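Local atomic coordinates of trehalose-6-phosphate phosphatase related protein (Thermoplasma acidophilum, PDB entry 1U02), a protein that removes the phosphate from trehalose 6-phosphate in a magnesium-dependent hydrolysis, releasing free trehalose. Residues I15-E20 with L116-L121; C64-C69 with V159-A164; G87-I92 with F141-Y146; P104-Y109 with G120-D125; T182-F187 with G201-K206. All blocks are in the same frame, centred on the assembly; numbering follows the deposited sequence.

Interaction 1: residues I15-E20 with L116-L121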
# COMPACT_ATOMS: atom_id res chain seq x y z
N ILE A 15 1.47 11.82 0.86
CA ILE A 15 0.13 11.49 1.32
C ILE A 15 -0.65 12.76 1.05
O ILE A 15 -0.21 13.85 1.42
CB ILE A 15 0.12 11.21 2.84
CG1 ILE A 15 0.98 9.99 3.15
CG2 ILE A 15 -1.31 10.98 3.32
CD1 ILE A 15 0.45 8.71 2.53
N ILE A 16 -1.80 12.64 0.39
CA ILE A 16 -2.61 13.81 0.09
C ILE A 16 -4.06 13.60 0.51
O ILE A 16 -4.47 12.47 0.80
CB ILE A 16 -2.56 14.17 -1.41
CG1 ILE A 16 -2.96 12.96 -2.26
CG2 ILE A 16 -1.15 14.64 -1.80
CD1 ILE A 16 -3.00 13.24 -3.74
N MSE A 17 -4.84 14.68 0.55
CA MSE A 17 -6.23 14.58 0.97
C MSE A 17 -7.11 13.83 -0.03
O MSE A 17 -8.12 13.24 0.35
CB MSE A 17 -6.81 15.98 1.21
CG MSE A 17 -8.22 15.96 1.80
SE MSE A 17 -8.29 15.07 3.53
CE MSE A 17 -8.08 16.61 4.68
N ASN A 18 -6.74 13.86 -1.31
CA ASN A 18 -7.48 13.17 -2.37
C ASN A 18 -6.63 12.01 -2.91
O ASN A 18 -6.00 12.13 -3.96
CB ASN A 18 -7.83 14.14 -3.50
CG ASN A 18 -8.70 15.31 -3.04
OD1 ASN A 18 -9.14 15.36 -1.89
ND2 ASN A 18 -8.94 16.26 -3.94
N PRO A 19 -6.62 10.86 -2.21
CA PRO A 19 -5.84 9.69 -2.63
C PRO A 19 -6.07 9.16 -4.04
O PRO A 19 -5.21 8.47 -4.59
CB PRO A 19 -6.15 8.65 -1.55
CG PRO A 19 -7.51 9.06 -1.04
CD PRO A 19 -7.40 10.57 -1.00
N GLU A 20 -7.21 9.48 -4.64
CA GLU A 20 -7.47 9.00 -5.99
C GLU A 20 -6.61 9.72 -7.04
O GLU A 20 -6.49 9.26 -8.17
CB GLU A 20 -8.95 9.19 -6.34
CG GLU A 20 -9.38 10.65 -6.49
CD GLU A 20 -9.71 11.33 -5.17
OE1 GLU A 20 -9.44 10.74 -4.09
OE2 GLU A 20 -10.23 12.46 -5.21
N LEU A 116 -12.45 1.25 1.27
CA LEU A 116 -11.80 2.22 2.14
C LEU A 116 -12.72 3.41 2.41
O LEU A 116 -13.24 4.03 1.48
CB LEU A 116 -10.49 2.67 1.48
CG LEU A 116 -9.53 3.62 2.20
CD1 LEU A 116 -8.13 3.46 1.62
CD2 LEU A 116 -10.02 5.04 2.05
N TYR A 117 -12.93 3.70 3.68
CA TYR A 117 -13.77 4.82 4.08
C TYR A 117 -12.83 5.94 4.53
O TYR A 117 -12.05 5.77 5.47
CB TYR A 117 -14.70 4.40 5.23
CG TYR A 117 -15.61 3.24 4.87
CD1 TYR A 117 -16.88 3.46 4.34
CD2 TYR A 117 -15.16 1.93 5.01
CE1 TYR A 117 -17.69 2.39 3.95
CE2 TYR A 117 -15.96 0.85 4.62
CZ TYR A 117 -17.22 1.08 4.09
OH TYR A 117 -18.00 0.02 3.71
N HIS A 118 -12.89 7.07 3.83
CA HIS A 118 -12.03 8.21 4.16
C HIS A 118 -12.86 9.23 4.92
O HIS A 118 -13.84 9.76 4.41
CB HIS A 118 -11.46 8.84 2.89
CG HIS A 118 -10.21 9.65 3.12
ND1 HIS A 118 -10.14 10.65 4.07
CD2 HIS A 118 -8.99 9.59 2.54
CE1 HIS A 118 -8.92 11.17 4.06
NE2 HIS A 118 -8.21 10.54 3.14
N LEU A 119 -12.45 9.51 6.16
CA LEU A 119 -13.18 10.45 6.99
C LEU A 119 -12.58 11.86 6.98
O LEU A 119 -13.01 12.71 7.74
CB LEU A 119 -13.24 9.94 8.44
CG LEU A 119 -14.17 8.75 8.72
CD1 LEU A 119 -13.71 7.53 7.95
CD2 LEU A 119 -14.19 8.45 10.22
N GLY A 120 -11.61 12.09 6.11
CA GLY A 120 -10.95 13.38 6.05
C GLY A 120 -11.82 14.62 5.92
O GLY A 120 -11.58 15.62 6.59
N LEU A 121 -12.83 14.57 5.06
CA LEU A 121 -13.69 15.74 4.84
C LEU A 121 -14.94 15.73 5.70
O LEU A 121 -15.74 16.65 5.65
CB LEU A 121 -14.09 15.81 3.37
CG LEU A 121 -12.96 15.80 2.34
CD1 LEU A 121 -13.56 15.75 0.94
CD2 LEU A 121 -12.08 17.02 2.52
O HOH W 1 -5.24 10.63 3.04
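Selenomethionine Met17 slants across the imidazole of His118, its SE 4.0 Å from His118 CE1. The selenium lies 4.8 Å from the ring centroid and 55° off the ring normal, a Met-aromatic contact that is oblique. Met17 CG stands anti to the backbone N (chi1 -173°), and the bend at chi2 (60°) places SE, which also rests on Gly120 CA. Having no side chain, Gly120 can come this close; a CB there would collide with Met17 SE and His118 CE1. Pro19 reaches the same ring differently, tip to tip, its CG 3.9 Å from His118 CD2. The contact joins the core and the cap of a HAD phosphatase: segment 15-20 belongs to the loop after strand 3-7, near the metal site, whereas His118 lies on strand 114-118 in the antiparallel sheet of the cap. Both ring nitrogens are engaged. Gly120 N donates to His118 ND1 at 2.9 Å, exactly in the ring plane, and a water 3.0 Å from His118 NE2 donates to Ile16 O. This two-sided grip fixes the rotation of the buried ring. Nearer the solvent, Met17 CG meets Leu121 CD2 at 4.1 Å, apolar against apolar.

Interaction 2: residues C64-C69 with V159-A164; sequences CYHGAC and VNKGSA
Lys161 and His66 cross obliquely, the long aliphatic part of the lysine running past one nitrogen of the imidazole. CB leads the chain off the first turn of helix 161-169. CG then comes 3.5 Å from His66 ND1, CD follows close to the same nitrogen, and CE lies 3.7 Å from His66 CE1. The chain is extended beyond CG (chi2 -177°), long enough to carry NZ past the histidine to salt bridges with Asp7 and Asp183 and a weak hydrogen bond to Thr182. Asp7 is the probable nucleophile and a magnesium ligand, so the lysine fits the role of the conserved active-site lysine of HAD phosphatases. Val159 packs against segment 64-69: its CG2 meets His66 CB at 3.9 Å, and its CG1 touches Ala68 CB at 3.8 Å, small apolar surfaces filling the join. Gly67 has no CB, which would be tight against Ala164 CB, and so Ala164 CB comes 3.9 Å from Gly67 CA; its phi of 118° also suits glycine. Asn160 is the N-cap of the helix: its OD1 accepts from Ser163 N at 3.0 Å, the donor standing above the carbonyl plane. Ala68 and Cys69, both facing Cys64, form a classic beta bulge. The turn between antiparallel strands 61-64 and 69-72 thus lies against the start of helix 161-169, with helix 181-188 receiving the lysine's tip.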
# COMPACT_ATOMS: atom_id res chain seq x y z
N CYS A 64 -0.14 -6.24 -3.74
CA CYS A 64 -1.23 -5.32 -3.40
C CYS A 64 -2.11 -5.79 -2.25
O CYS A 64 -2.01 -6.94 -1.81
CB CYS A 64 -2.09 -5.08 -4.64
SG CYS A 64 -1.14 -4.38 -6.03
N TYR A 65 -2.97 -4.89 -1.76
CA TYR A 65 -3.87 -5.20 -0.65
C TYR A 65 -3.08 -5.76 0.54
O TYR A 65 -3.55 -6.67 1.23
CB TYR A 65 -4.92 -6.23 -1.07
CG TYR A 65 -5.86 -5.81 -2.19
CD1 TYR A 65 -6.76 -4.76 -2.02
CD2 TYR A 65 -5.88 -6.51 -3.40
CE1 TYR A 65 -7.67 -4.42 -3.02
CE2 TYR A 65 -6.79 -6.17 -4.41
CZ TYR A 65 -7.68 -5.13 -4.21
OH TYR A 65 -8.60 -4.83 -5.18
N HIS A 66 -1.89 -5.22 0.77
CA HIS A 66 -1.05 -5.67 1.87
C HIS A 66 -0.71 -7.16 1.77
O HIS A 66 -0.37 -7.79 2.76
CB HIS A 66 -1.73 -5.37 3.21
CG HIS A 66 -1.78 -3.92 3.56
ND1 HIS A 66 -0.70 -3.24 4.08
CD2 HIS A 66 -2.77 -3.01 3.44
CE1 HIS A 66 -1.02 -1.97 4.26
NE2 HIS A 66 -2.28 -1.80 3.89
N GLY A 67 -0.82 -7.70 0.55
CA GLY A 67 -0.51 -9.11 0.34
C GLY A 67 -1.62 -10.02 -0.13
O GLY A 67 -1.35 -11.16 -0.51
N ALA A 68 -2.87 -9.55 -0.14
CA ALA A 68 -3.99 -10.39 -0.57
C ALA A 68 -3.93 -10.77 -2.05
O ALA A 68 -4.43 -11.82 -2.45
CB ALA A 68 -5.32 -9.70 -0.26
N CYS A 69 -3.33 -9.91 -2.86
CA CYS A 69 -3.22 -10.17 -4.29
C CYS A 69 -1.94 -9.56 -4.81
O CYS A 69 -1.52 -8.50 -4.37
CB CYS A 69 -4.42 -9.55 -5.01
SG CYS A 69 -4.59 -9.99 -6.76
N VAL A 159 -4.19 -10.13 6.16
CA VAL A 159 -3.20 -9.57 5.25
C VAL A 159 -2.01 -9.01 6.03
O VAL A 159 -2.19 -8.43 7.10
CB VAL A 159 -3.81 -8.46 4.35
CG1 VAL A 159 -4.89 -9.07 3.46
CG2 VAL A 159 -4.40 -7.35 5.20
N ASN A 160 -0.81 -9.18 5.49
CA ASN A 160 0.41 -8.73 6.16
C ASN A 160 1.54 -8.42 5.16
O ASN A 160 2.05 -9.33 4.51
CB ASN A 160 0.86 -9.84 7.13
CG ASN A 160 1.99 -9.40 8.04
OD1 ASN A 160 3.03 -8.94 7.58
ND2 ASN A 160 1.79 -9.56 9.34
N LYS A 161 1.91 -7.15 5.04
CA LYS A 161 2.99 -6.76 4.13
C LYS A 161 4.27 -7.55 4.39
O LYS A 161 4.90 -8.06 3.46
CB LYS A 161 3.34 -5.28 4.27
CG LYS A 161 2.57 -4.32 3.39
CD LYS A 161 3.09 -2.90 3.61
CE LYS A 161 2.37 -1.87 2.75
NZ LYS A 161 2.82 -0.49 3.09
N GLY A 162 4.66 -7.63 5.66
CA GLY A 162 5.87 -8.35 6.04
C GLY A 162 5.91 -9.78 5.55
O GLY A 162 6.90 -10.20 4.94
N SER A 163 4.84 -10.53 5.81
CA SER A 163 4.77 -11.93 5.40
C SER A 163 4.86 -12.08 3.88
O SER A 163 5.55 -12.96 3.37
CB SER A 163 3.46 -12.56 5.90
OG SER A 163 3.37 -12.47 7.31
N ALA A 164 4.15 -11.21 3.17
CA ALA A 164 4.15 -11.24 1.71
C ALA A 164 5.55 -10.99 1.18
O ALA A 164 6.02 -11.68 0.28
CB ALA A 164 3.18 -10.19 1.17

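Interaction 3: residues G87-I92 with F141-Y146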
# COMPACT_ATOMS: atom_id res chain seq x y z
N GLY A 87 -17.00 -11.63 -3.97
CA GLY A 87 -18.42 -11.33 -3.87
C GLY A 87 -18.75 -10.53 -2.61
O GLY A 87 -19.66 -9.71 -2.60
N VAL A 88 -17.98 -10.77 -1.56
CA VAL A 88 -18.19 -10.09 -0.28
C VAL A 88 -18.00 -8.58 -0.39
O VAL A 88 -18.88 -7.81 -0.00
CB VAL A 88 -17.22 -10.63 0.79
CG1 VAL A 88 -17.43 -9.88 2.10
CG2 VAL A 88 -17.47 -12.11 0.99
N PHE A 89 -16.87 -8.15 -0.93
CA PHE A 89 -16.63 -6.73 -1.06
C PHE A 89 -17.60 -6.03 -2.01
O PHE A 89 -17.85 -4.84 -1.86
CB PHE A 89 -15.17 -6.49 -1.42
CG PHE A 89 -14.25 -6.72 -0.26
CD1 PHE A 89 -14.24 -5.83 0.81
CD2 PHE A 89 -13.47 -7.87 -0.19
CE1 PHE A 89 -13.45 -6.08 1.94
CE2 PHE A 89 -12.68 -8.13 0.94
CZ PHE A 89 -12.68 -7.23 2.01
N ASP A 90 -18.15 -6.77 -2.97
CA ASP A 90 -19.13 -6.18 -3.87
C ASP A 90 -20.37 -5.85 -3.04
O ASP A 90 -20.94 -4.77 -3.16
CB ASP A 90 -19.53 -7.15 -4.99
CG ASP A 90 -18.45 -7.30 -6.05
OD1 ASP A 90 -17.75 -6.30 -6.33
OD2 ASP A 90 -18.33 -8.41 -6.62
N ARG A 91 -20.78 -6.80 -2.19
CA ARG A 91 -21.95 -6.62 -1.34
C ARG A 91 -21.72 -5.53 -0.30
O ARG A 91 -22.62 -4.75 0.01
CB ARG A 91 -22.31 -7.94 -0.64
CG ARG A 91 -22.70 -9.06 -1.60
CD ARG A 91 -23.58 -10.13 -0.91
NE ARG A 91 -22.85 -10.95 0.06
CZ ARG A 91 -21.94 -11.87 -0.25
NH1 ARG A 91 -21.62 -12.10 -1.53
NH2 ARG A 91 -21.35 -12.57 0.71
N ILE A 92 -20.51 -5.47 0.25
CA ILE A 92 -20.19 -4.46 1.26
C ILE A 92 -20.36 -3.06 0.67
O ILE A 92 -20.94 -2.18 1.30
CB ILE A 92 -18.75 -4.63 1.79
CG1 ILE A 92 -18.68 -5.90 2.65
CG2 ILE A 92 -18.33 -3.41 2.61
CD1 ILE A 92 -17.28 -6.28 3.10
N PHE A 141 -19.99 -9.57 7.53
CA PHE A 141 -19.35 -10.20 6.39
C PHE A 141 -18.10 -11.00 6.69
O PHE A 141 -17.53 -11.64 5.80
CB PHE A 141 -19.04 -9.15 5.34
CG PHE A 141 -20.26 -8.60 4.66
CD1 PHE A 141 -20.78 -9.22 3.53
CD2 PHE A 141 -20.90 -7.48 5.18
CE1 PHE A 141 -21.93 -8.73 2.92
CE2 PHE A 141 -22.05 -6.98 4.57
CZ PHE A 141 -22.57 -7.60 3.44
N GLY A 142 -17.66 -10.97 7.95
CA GLY A 142 -16.47 -11.72 8.32
C GLY A 142 -15.19 -11.17 7.72
O GLY A 142 -14.31 -11.93 7.32
N VAL A 143 -15.09 -9.85 7.64
CA VAL A 143 -13.88 -9.24 7.12
C VAL A 143 -13.15 -8.53 8.24
O VAL A 143 -13.65 -8.45 9.37
CB VAL A 143 -14.17 -8.25 5.96
CG1 VAL A 143 -14.58 -9.04 4.72
CG2 VAL A 143 -15.27 -7.28 6.35
N GLU A 144 -11.97 -8.01 7.93
CA GLU A 144 -11.12 -7.35 8.90
C GLU A 144 -11.13 -5.83 8.77
O GLU A 144 -11.25 -5.29 7.66
CB GLU A 144 -9.70 -7.91 8.71
CG GLU A 144 -8.59 -7.24 9.48
CD GLU A 144 -7.26 -7.92 9.21
OE1 GLU A 144 -7.14 -9.13 9.52
OE2 GLU A 144 -6.34 -7.26 8.67
N THR A 145 -11.01 -5.14 9.90
CA THR A 145 -11.02 -3.68 9.91
C THR A 145 -9.64 -3.10 10.23
O THR A 145 -8.99 -3.52 11.19
CB THR A 145 -12.04 -3.14 10.95
OG1 THR A 145 -13.33 -3.72 10.71
CG2 THR A 145 -12.16 -1.63 10.84
N TYR A 146 -9.20 -2.14 9.43
CA TYR A 146 -7.92 -1.47 9.63
C TYR A 146 -8.19 0.01 9.91
O TYR A 146 -9.00 0.63 9.23
CB TYR A 146 -7.05 -1.58 8.37
CG TYR A 146 -5.80 -0.73 8.44
CD1 TYR A 146 -4.70 -1.14 9.21
CD2 TYR A 146 -5.72 0.49 7.78
CE1 TYR A 146 -3.56 -0.34 9.32
CE2 TYR A 146 -4.59 1.30 7.89
CZ TYR A 146 -3.52 0.87 8.65
OH TYR A 146 -2.39 1.66 8.76
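Ile92 N donates to Val88 O at 2.9 Å, the helical bond that sets these two side chains one turn apart, both against Phe141. The setting is the alpha/beta cap of a HAD phosphatase: helix 86-96 packs beside the end of helix 127-141, which a Schellman motif closes with Gly142, at positive phi, as its C-prime residue. Phe141, the last helical residue, points its CB toward the neighbouring helix. Its CG is anti to the carbonyl carbon (chi1 -70°), and the ring slides past Ile92 in the opposite direction. Ile92 CG1 sits over one ring face, 3.8 Å from the centroid and 15° off the normal, a CH-pi contact well suited to a slim aliphatic branch. Val88 CG1 lies oblique to the ring and 3.7 Å from Phe141 CB. Past the glycine, Val143 spreads its two methyls: CG1 crosses Phe89 at CZ, 3.8 Å away, while CG2 meets Ile92 CD1 tip to tip. Valine suits position 143 because its two methyls can meet different partners. On the exposed side Arg91 lays its CB against the ring, and a bend at chi3 brings Arg91 NE into the plane of the Phe141 ring at its edge, 3.7 Å from CE1.

Interaction 4: residues P104-Y109 with G120-D125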
# COMPACT_ATOMS: atom_id res chain seq x y z
N PRO A 104 -22.25 13.38 5.24
CA PRO A 104 -21.69 14.30 4.24
C PRO A 104 -20.20 14.57 4.44
O PRO A 104 -19.77 15.00 5.50
CB PRO A 104 -22.53 15.56 4.43
CG PRO A 104 -23.87 15.00 4.82
CD PRO A 104 -23.46 13.96 5.85
N GLY A 105 -19.42 14.30 3.40
CA GLY A 105 -17.98 14.51 3.50
C GLY A 105 -17.27 13.17 3.43
O GLY A 105 -16.13 13.08 2.95
N LEU A 106 -17.94 12.13 3.90
CA LEU A 106 -17.39 10.78 3.86
C LEU A 106 -17.17 10.40 2.40
O LEU A 106 -18.00 10.69 1.53
CB LEU A 106 -18.37 9.78 4.48
CG LEU A 106 -18.03 8.30 4.29
CD1 LEU A 106 -16.76 7.97 5.06
CD2 LEU A 106 -19.18 7.42 4.77
N ARG A 107 -16.03 9.76 2.13
CA ARG A 107 -15.71 9.30 0.79
C ARG A 107 -15.49 7.80 0.87
O ARG A 107 -14.86 7.31 1.81
CB ARG A 107 -14.46 10.01 0.26
CG ARG A 107 -14.70 11.46 -0.14
CD ARG A 107 -13.41 12.17 -0.51
NE ARG A 107 -12.52 12.31 0.64
CZ ARG A 107 -11.31 12.88 0.59
NH1 ARG A 107 -10.85 13.36 -0.56
NH2 ARG A 107 -10.57 12.97 1.69
N ILE A 108 -16.02 7.07 -0.10
CA ILE A 108 -15.88 5.62 -0.11
C ILE A 108 -15.17 5.18 -1.39
O ILE A 108 -15.63 5.46 -2.49
CB ILE A 108 -17.27 4.94 -0.00
CG1 ILE A 108 -17.93 5.33 1.32
CG2 ILE A 108 -17.14 3.42 -0.06
CD1 ILE A 108 -19.38 4.87 1.47
N TYR A 109 -14.03 4.52 -1.23
CA TYR A 109 -13.25 4.05 -2.36
C TYR A 109 -13.41 2.55 -2.48
O TYR A 109 -12.95 1.79 -1.63
CB TYR A 109 -11.79 4.42 -2.16
CG TYR A 109 -11.57 5.92 -2.08
CD1 TYR A 109 -11.28 6.66 -3.23
CD2 TYR A 109 -11.65 6.59 -0.87
CE1 TYR A 109 -11.07 8.04 -3.16
CE2 TYR A 109 -11.45 7.97 -0.79
CZ TYR A 109 -11.16 8.69 -1.94
OH TYR A 109 -10.95 10.05 -1.86
N GLY A 120 -11.61 12.09 6.11
CA GLY A 120 -10.95 13.38 6.05
C GLY A 120 -11.82 14.62 5.92
O GLY A 120 -11.58 15.62 6.59
N LEU A 121 -12.83 14.57 5.06
CA LEU A 121 -13.69 15.74 4.84
C LEU A 121 -14.94 15.73 5.70
O LEU A 121 -15.74 16.65 5.65
CB LEU A 121 -14.09 15.81 3.37
CG LEU A 121 -12.96 15.80 2.34
CD1 LEU A 121 -13.56 15.75 0.94
CD2 LEU A 121 -12.08 17.02 2.52
N MSE A 122 -15.08 14.67 6.48
CA MSE A 122 -16.24 14.48 7.34
C MSE A 122 -16.23 15.27 8.64
O MSE A 122 -15.17 15.57 9.20
CB MSE A 122 -16.34 12.99 7.66
CG MSE A 122 -17.72 12.48 7.92
SE MSE A 122 -17.52 10.68 8.56
CE MSE A 122 -18.47 10.89 10.23
N GLY A 123 -17.42 15.61 9.13
CA GLY A 123 -17.54 16.34 10.38
C GLY A 123 -17.13 15.44 11.53
O GLY A 123 -17.32 14.22 11.47
N ALA A 124 -16.58 16.03 12.59
CA ALA A 124 -16.11 15.27 13.74
C ALA A 124 -17.17 14.50 14.54
O ALA A 124 -16.97 13.33 14.87
CB ALA A 124 -15.36 16.20 14.68
N ASP A 125 -18.29 15.14 14.83
CA ASP A 125 -19.36 14.55 15.63
C ASP A 125 -19.87 13.14 15.32
O ASP A 125 -20.10 12.35 16.24
CB ASP A 125 -20.57 15.50 15.67
CG ASP A 125 -20.27 16.78 16.43
OD1 ASP A 125 -19.15 16.92 16.96
OD2 ASP A 125 -21.17 17.65 16.49
O HOH W 2 -20.53 15.32 7.79
O HOH W 3 -13.66 12.29 3.46
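Leu121 and Arg107 make the main packing here, with the leucine set over a flat polar group. Leu121 CD1 lies 3.5 Å above one face of the Arg107 guanidinium, offset toward its rim, and 3.6 Å from Arg107 NE; Leu121 CG approaches Arg107 NH2. The arginine chain bends at chi3 (-66°), the turn that places NE beside the leucine. Nearer the backbone, Leu121 CB packs 3.4 Å from Gly105 O. An apolar contact belongs to selenomethionine Met122, whose SE is 4.3 Å from Leu106 CB as its chain heads for the interior, where Leu130 of helix 127-141 also lies. Backbone meets backbone closely at Gly105 and Met122, their CA atoms 4.2 Å apart. Gly105, with a phi of 113°, has no CB to collide with Leu121 O. A water carries polar contact across, donating to Gly105 O at 2.6 Å and accepting from Arg107 NE at 3.0 Å and from Leu121 N at 2.9 Å. In the fold, the lead-in to edge strand 107-111 of the cap sheet runs nearly antiparallel to the loop between strand 114-118 and helix 127-141. The guanidinium uses its nitrogens and one face at once: NH2 bonds to Met17 O, NH1 to Asn18 OD1 and NE to the water, while a face, poor in hydrogen-bonding capacity, takes the leucine methyl.

Interaction 5: residues T182-F187 with G201-K206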
# COMPACT_ATOMS: atom_id res chain seq x y z
N THR A 182 2.52 -0.33 9.16
CA THR A 182 2.47 -1.56 8.38
C THR A 182 3.84 -1.86 7.77
O THR A 182 4.19 -3.01 7.52
CB THR A 182 1.42 -1.48 7.25
OG1 THR A 182 1.83 -0.51 6.27
CG2 THR A 182 0.07 -1.08 7.82
N ASP A 183 4.61 -0.81 7.53
CA ASP A 183 5.94 -0.98 6.96
C ASP A 183 6.91 -1.27 8.09
O ASP A 183 7.85 -2.05 7.94
CB ASP A 183 6.35 0.29 6.21
CG ASP A 183 5.35 0.66 5.13
OD1 ASP A 183 5.22 -0.12 4.16
OD2 ASP A 183 4.69 1.71 5.27
N GLU A 184 6.66 -0.65 9.24
CA GLU A 184 7.50 -0.84 10.41
C GLU A 184 7.42 -2.33 10.75
O GLU A 184 8.42 -2.95 11.11
CB GLU A 184 6.97 -0.00 11.57
CG GLU A 184 7.95 0.15 12.72
CD GLU A 184 9.25 0.79 12.29
OE1 GLU A 184 9.21 1.92 11.74
OE2 GLU A 184 10.31 0.18 12.49
N ALA A 185 6.22 -2.89 10.62
CA ALA A 185 6.02 -4.30 10.90
C ALA A 185 6.76 -5.13 9.86
O ALA A 185 7.35 -6.17 10.18
CB ALA A 185 4.53 -4.63 10.88
N ALA A 186 6.74 -4.67 8.62
CA ALA A 186 7.42 -5.37 7.54
C ALA A 186 8.93 -5.40 7.80
O ALA A 186 9.59 -6.40 7.49
CB ALA A 186 7.13 -4.69 6.20
N PHE A 187 9.48 -4.34 8.38
CA PHE A 187 10.91 -4.30 8.69
C PHE A 187 11.20 -5.39 9.73
O PHE A 187 12.18 -6.12 9.62
CB PHE A 187 11.33 -2.95 9.29
CG PHE A 187 10.98 -1.75 8.44
CD1 PHE A 187 11.04 -1.80 7.05
CD2 PHE A 187 10.64 -0.54 9.05
CE1 PHE A 187 10.77 -0.67 6.27
CE2 PHE A 187 10.37 0.60 8.29
CZ PHE A 187 10.44 0.54 6.89
N GLY A 201 8.98 9.95 13.20
CA GLY A 201 8.55 8.85 14.04
C GLY A 201 9.67 7.90 14.42
O GLY A 201 10.68 7.81 13.72
N GLU A 202 9.49 7.19 15.53
CA GLU A 202 10.49 6.23 16.00
C GLU A 202 10.47 5.02 15.06
O GLU A 202 9.41 4.65 14.55
CB GLU A 202 10.16 5.78 17.43
CG GLU A 202 9.88 6.93 18.40
CD GLU A 202 11.15 7.61 18.90
OE1 GLU A 202 12.02 7.94 18.06
OE2 GLU A 202 11.26 7.84 20.12
N THR A 203 11.62 4.40 14.84
CA THR A 203 11.67 3.25 13.95
C THR A 203 12.88 2.36 14.19
O THR A 203 13.86 2.78 14.81
CB THR A 203 11.69 3.69 12.47
OG1 THR A 203 11.85 2.55 11.62
CG2 THR A 203 12.84 4.66 12.23
N HIS A 204 12.81 1.14 13.68
CA HIS A 204 13.91 0.19 13.82
C HIS A 204 14.57 -0.06 12.47
O HIS A 204 15.35 -1.00 12.31
CB HIS A 204 13.40 -1.12 14.41
CG HIS A 204 12.98 -1.01 15.84
ND1 HIS A 204 13.87 -0.67 16.85
CD2 HIS A 204 11.78 -1.17 16.44
CE1 HIS A 204 13.23 -0.63 18.00
NE2 HIS A 204 11.96 -0.93 17.78
N ALA A 205 14.25 0.79 11.49
CA ALA A 205 14.81 0.67 10.16
C ALA A 205 16.31 0.97 10.22
O ALA A 205 16.75 1.74 11.07
CB ALA A 205 14.12 1.64 9.21
N LYS A 206 17.08 0.37 9.33
CA LYS A 206 18.52 0.59 9.31
C LYS A 206 18.88 1.97 8.77
O LYS A 206 19.90 2.55 9.17
CB LYS A 206 19.21 -0.49 8.49
CG LYS A 206 19.05 -1.87 9.10
CD LYS A 206 19.74 -2.95 8.29
CE LYS A 206 19.51 -4.31 8.91
NZ LYS A 206 20.05 -5.40 8.07
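Glu184 sets CG anti to its backbone N (chi1 -165°) and then bends at chi2 (59°), which swings CD round toward Thr203; Thr203 answers with OG1 anti to its own backbone N. The two side chains cross at about a right angle. Thr203 OG1 donates to the syn lone pair of Glu184 OE1 at 2.7 Å, and His204 N reaches Glu184 OE2 at 2.9 Å along a nearly straight line (171°), from above the carboxylate plane. A glutamate suits the place because its two oxygens can serve both donors. The same threonine hydroxyl accepts from Ala205 N at 3.0 Å, forming an ST turn that shapes the loop. Next to these bonds, Ala205 CB sits over one face of the Phe187 ring, 4.0 Å from CE2, while Asp183 O lies over the centre of the opposite face, 3.1 Å above the plane. Helix 181-188, which follows the magnesium ligand Asp179 in this HAD core, is thus fastened to the loop between strands 194-198 and 207-209. Since the hydroxyl both gives and receives, the carboxylate's pull on its proton would be expected to strengthen its hold on Ala205 N, coupling the helix-to-loop bond to the turn.

From the N terminus, interaction 1 closes the first long loop, bringing 15-20 of the phosphatase core to 116-121 in the cap. Before it closes, 64-69 and 87-92 have already opened interactions 2 and 3, so it crosses both. Interaction 4, a short closure, ends on the stretch used by interaction 1, sharing Gly120 and Leu121, and lies within interaction 3, itself within interaction 2. Interaction 3 sets helix 86-96 against the junction of helix 127-141 and strand 144-147, interaction 4 joins the approach to edge strand 107-111 with the loop after strand 114-118, and interaction 2 closes behind them in the core. Interaction 5 follows in series, and the Lys161-Asp183 salt bridge connects it to interaction 2.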